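Local coordinates for beta-lactamase-like protein (Novosphingobium pentaromativorans US6-1, PDB 6AUF) that probably hydrolyses beta-lactam antibiotics as a subclass B3 metallo-beta-lactamase, using a pair of zinc ions in its active site, at residues T234-I239 / Q278-Y283; D227-I232 / S282-R287. One frame throughout, in Å; residues are numbered along the deposited sequence.

Interaction 1 (T234-I239 / Q278-Y283)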
# COMPACT_ATOMS: atom_id res chain seq x y z
N THR A 234 7.47 -10.86 12.20
CA THR A 234 7.42 -11.53 10.91
C THR A 234 7.31 -10.52 9.77
O THR A 234 7.97 -10.67 8.74
CB THR A 234 6.23 -12.50 10.85
OG1 THR A 234 6.46 -13.58 11.76
CG2 THR A 234 6.02 -13.08 9.41
N GLY A 235 6.46 -9.51 9.95
CA GLY A 235 6.25 -8.53 8.90
C GLY A 235 7.49 -7.69 8.64
O GLY A 235 7.88 -7.47 7.49
N LEU A 236 8.12 -7.21 9.72
CA LEU A 236 9.36 -6.45 9.55
C LEU A 236 10.39 -7.28 8.81
O LEU A 236 11.11 -6.77 7.93
CB LEU A 236 9.91 -6.03 10.91
CG LEU A 236 8.97 -5.15 11.71
CD1 LEU A 236 9.57 -4.82 13.08
CD2 LEU A 236 8.68 -3.90 10.90
N SER A 237 10.48 -8.56 9.15
CA SER A 237 11.49 -9.41 8.54
C SER A 237 11.21 -9.60 7.06
O SER A 237 12.13 -9.53 6.24
CB SER A 237 11.56 -10.74 9.29
OG SER A 237 12.11 -11.75 8.45
N ARG A 238 9.95 -9.82 6.69
CA ARG A 238 9.62 -9.98 5.28
C ARG A 238 9.78 -8.67 4.50
O ARG A 238 10.26 -8.68 3.36
CB ARG A 238 8.20 -10.52 5.14
CG ARG A 238 8.13 -12.03 5.52
CD ARG A 238 6.71 -12.50 5.71
NE ARG A 238 6.66 -13.88 6.16
CZ ARG A 238 5.55 -14.54 6.48
NH1 ARG A 238 4.37 -13.95 6.39
NH2 ARG A 238 5.63 -15.78 6.89
N ILE A 239 9.38 -7.54 5.09
CA ILE A 239 9.52 -6.27 4.40
C ILE A 239 10.98 -6.02 4.07
O ILE A 239 11.32 -5.58 2.96
CB ILE A 239 8.93 -5.13 5.26
CG1 ILE A 239 7.41 -5.12 5.19
CG2 ILE A 239 9.47 -3.77 4.81
CD1 ILE A 239 6.80 -4.16 6.18
N GLN A 278 14.18 -1.58 8.95
CA GLN A 278 15.00 -1.31 10.12
C GLN A 278 14.43 -0.12 10.89
O GLN A 278 14.31 -0.16 12.13
CB GLN A 278 16.44 -1.05 9.71
CG GLN A 278 17.38 -0.76 10.86
CD GLN A 278 18.78 -0.41 10.39
OE1 GLN A 278 19.21 -0.84 9.31
NE2 GLN A 278 19.50 0.39 11.18
N ALA A 279 14.03 0.92 10.17
CA ALA A 279 13.51 2.11 10.83
C ALA A 279 12.19 1.81 11.54
O ALA A 279 12.02 2.15 12.72
CB ALA A 279 13.34 3.26 9.82
N ALA A 280 11.26 1.16 10.85
CA ALA A 280 10.00 0.78 11.49
C ALA A 280 10.25 -0.08 12.72
O ALA A 280 9.59 0.08 13.75
CB ALA A 280 9.08 0.06 10.51
N GLY A 281 11.21 -1.00 12.62
CA GLY A 281 11.53 -1.83 13.77
C GLY A 281 12.10 -1.01 14.91
O GLY A 281 11.81 -1.26 16.08
N SER A 282 12.91 -0.01 14.57
CA SER A 282 13.44 0.87 15.60
C SER A 282 12.30 1.59 16.32
O SER A 282 12.25 1.63 17.56
CB SER A 282 14.41 1.86 14.98
OG SER A 282 14.83 2.82 15.94
N TYR A 283 11.34 2.12 15.54
CA TYR A 283 10.18 2.76 16.14
C TYR A 283 9.44 1.80 17.07
O TYR A 283 9.09 2.17 18.19
CB TYR A 283 9.23 3.28 15.05
CG TYR A 283 7.97 3.93 15.56
CD1 TYR A 283 7.95 5.28 15.89
CD2 TYR A 283 6.79 3.20 15.71
CE1 TYR A 283 6.79 5.90 16.37
CE2 TYR A 283 5.62 3.81 16.18
CZ TYR A 283 5.63 5.16 16.51
OH TYR A 283 4.50 5.78 16.98
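Helix 226-241 and the C-terminal helix 272-292 form an antiparallel helix pair, and here they meet through Leu236, which projects toward Ala280 and Gly281. No hydrogen bond links the two segments, and the buried surface, 96 Å² summed over both sides, is small, so the evidence for the contact is apolar packing. The two methyls of Leu236 divide the work. CD1 lies 3.6 Å from Gly281 CA, on helix backbone that carries no side chain, while CD2 is 4.0 Å from the methyl CB of Ala280. The second torsion, 178°, continues the line from CA through CB and CG into CD1 and leaves CD2 as the side branch. This small-residue patch suits a close approach: Leu236 CA and Gly281 CA are 6.6 Å apart. Within the metallo-beta-lactamase fold, an alpha-beta/beta-alpha sandwich, these helices belong to an outer layer, and Leu236 also touches Ala184, next in sequence to the zinc ligand His185. Ser277 OG adds a polar tie by hydrogen bonding to the carbonyl oxygen of Leu236. On a different face of helix 226-241, Arg238 NH1 hydrogen bonds to Glu181 O.

Interaction 2 (D227-I232 / S282-R287)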
# COMPACT_ATOMS: atom_id res chain seq x y z
N ASP A 227 0.63 -12.54 20.16
CA ASP A 227 0.31 -12.82 18.76
C ASP A 227 0.66 -11.63 17.87
O ASP A 227 1.40 -11.77 16.89
CB ASP A 227 -1.16 -13.19 18.62
CG ASP A 227 -1.45 -14.63 19.02
OD1 ASP A 227 -0.49 -15.44 19.11
OD2 ASP A 227 -2.64 -14.96 19.23
N ARG A 228 0.14 -10.44 18.22
CA ARG A 228 0.42 -9.24 17.45
C ARG A 228 1.91 -8.95 17.38
O ARG A 228 2.43 -8.60 16.31
CB ARG A 228 -0.31 -8.04 18.07
CG ARG A 228 -0.10 -6.73 17.33
CD ARG A 228 -1.22 -6.44 16.29
NE ARG A 228 -1.15 -7.35 15.14
CZ ARG A 228 -0.35 -7.19 14.09
NH1 ARG A 228 0.47 -6.13 14.00
NH2 ARG A 228 -0.37 -8.10 13.11
N ILE A 229 2.62 -9.08 18.50
CA ILE A 229 4.06 -8.80 18.50
C ILE A 229 4.79 -9.78 17.59
O ILE A 229 5.74 -9.41 16.89
CB ILE A 229 4.63 -8.85 19.94
CG1 ILE A 229 4.02 -7.75 20.81
CG2 ILE A 229 6.16 -8.75 19.91
CD1 ILE A 229 4.70 -7.58 22.14
N ALA A 230 4.38 -11.05 17.60
CA ALA A 230 5.08 -12.03 16.78
C ALA A 230 4.80 -11.78 15.30
O ALA A 230 5.69 -11.89 14.46
CB ALA A 230 4.67 -13.45 17.18
N ARG A 231 3.55 -11.44 14.98
CA ARG A 231 3.21 -11.06 13.61
C ARG A 231 3.98 -9.81 13.17
O ARG A 231 4.42 -9.73 12.02
CB ARG A 231 1.70 -10.85 13.51
CG ARG A 231 0.93 -12.15 13.62
CD ARG A 231 1.32 -13.06 12.48
NE ARG A 231 0.50 -12.81 11.30
CZ ARG A 231 0.72 -13.36 10.11
NH1 ARG A 231 1.76 -14.18 9.92
NH2 ARG A 231 -0.11 -13.09 9.11
N ILE A 232 4.18 -8.84 14.07
CA ILE A 232 4.97 -7.67 13.70
C ILE A 232 6.39 -8.08 13.31
O ILE A 232 6.90 -7.70 12.25
CB ILE A 232 4.98 -6.62 14.83
CG1 ILE A 232 3.58 -6.02 15.00
CG2 ILE A 232 6.01 -5.53 14.54
CD1 ILE A 232 3.35 -5.33 16.34
N SER A 282 12.91 -0.01 14.57
CA SER A 282 13.44 0.87 15.60
C SER A 282 12.30 1.59 16.32
O SER A 282 12.25 1.63 17.56
CB SER A 282 14.41 1.86 14.98
OG SER A 282 14.83 2.82 15.94
N TYR A 283 11.34 2.12 15.54
CA TYR A 283 10.18 2.76 16.14
C TYR A 283 9.44 1.80 17.07
O TYR A 283 9.09 2.17 18.19
CB TYR A 283 9.23 3.28 15.05
CG TYR A 283 7.97 3.93 15.56
CD1 TYR A 283 7.95 5.28 15.89
CD2 TYR A 283 6.79 3.20 15.71
CE1 TYR A 283 6.79 5.90 16.37
CE2 TYR A 283 5.62 3.81 16.18
CZ TYR A 283 5.63 5.16 16.51
OH TYR A 283 4.50 5.78 16.98
N PHE A 284 9.23 0.56 16.62
CA PHE A 284 8.52 -0.43 17.43
C PHE A 284 9.23 -0.68 18.75
O PHE A 284 8.58 -0.78 19.80
CB PHE A 284 8.38 -1.73 16.64
CG PHE A 284 7.63 -2.80 17.36
CD1 PHE A 284 6.45 -2.50 18.03
CD2 PHE A 284 8.08 -4.12 17.34
CE1 PHE A 284 5.73 -3.50 18.69
CE2 PHE A 284 7.37 -5.13 17.99
CZ PHE A 284 6.20 -4.82 18.67
N ALA A 285 10.56 -0.78 18.74
CA ALA A 285 11.26 -1.07 19.98
C ALA A 285 11.10 0.07 20.97
O ALA A 285 10.91 -0.17 22.17
CB ALA A 285 12.74 -1.36 19.72
N LYS A 286 11.19 1.31 20.49
CA LYS A 286 10.92 2.44 21.37
C LYS A 286 9.54 2.32 22.00
O LYS A 286 9.35 2.67 23.17
CB LYS A 286 11.05 3.75 20.58
CG LYS A 286 12.45 4.00 20.03
CD LYS A 286 12.54 5.41 19.44
CE LYS A 286 13.99 5.83 19.15
NZ LYS A 286 14.69 4.92 18.19
N ARG A 287 8.57 1.80 21.24
CA ARG A 287 7.22 1.70 21.77
C ARG A 287 7.13 0.61 22.84
O ARG A 287 6.48 0.82 23.88
CB ARG A 287 6.24 1.43 20.63
CG ARG A 287 4.86 0.92 21.09
CD ARG A 287 4.02 2.02 21.71
NE ARG A 287 2.84 1.47 22.38
CZ ARG A 287 1.60 1.58 21.94
NH1 ARG A 287 0.60 1.03 22.63
NH2 ARG A 287 1.34 2.22 20.81
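Phe284 meets Ile232 and Ile229 in a wholly apolar contact that buries 146 Å² in total. The CH-pi component comes from Ile232: its CG2 methyl stands 4.0 Å from the centroid of the Phe284 ring and 23° off the ring normal, hence over a face, though displaced toward the CE2 and CD2 rim. The methyl CD1 of the same isoleucine lies on the same side of the ring plane but farther out, 3.7 Å from Phe284 CZ, so both methyls of Ile232 lie against one face. Van der Waals contact at the edge is supplied by Ile229, whose CG2 lies near the ring plane, 4.1 Å from Phe284 CZ. With CG anti to the backbone N (chi1 -178°), Phe284 sends its ring straight across to the other helix, against an Ile232 chain that points the opposite way. Polar ties lie outside this apolar centre: Arg231 forms a salt bridge with Glu181, Arg228 NH1 hydrogen bonds to Pro183 O, and Arg287 NE forms a salt bridge with Glu291 OE1 while its NH2 hydrogen bonds to Ser216 OG. The ring fills the gap between the antiparallel helices 226-241 and 272-292, in an outer helical layer of the alpha-beta/beta-alpha sandwich.

Interactions 1 and 2 are successive places along one helix pair, their centres 8 Å apart. Going backward from Leu236 to Ile232 on helix 226-241 corresponds to going forward from Gly281 to Phe284 on helix 272-292, which confirms the antiparallel sense. The nearest CA pair widens from 6.6 Å (Leu236 to Gly281) to 8.9 Å (Ile232 to Phe284), as an aromatic ring replaces glycine and alanine between the backbones. Neither contact supplies a zinc ligand. Both nevertheless lie near the site: the side chains of Leu236 and Ile232 are each about 8 Å from that of His185, and the Ile232 side chain is about 12 Å from a zinc ion.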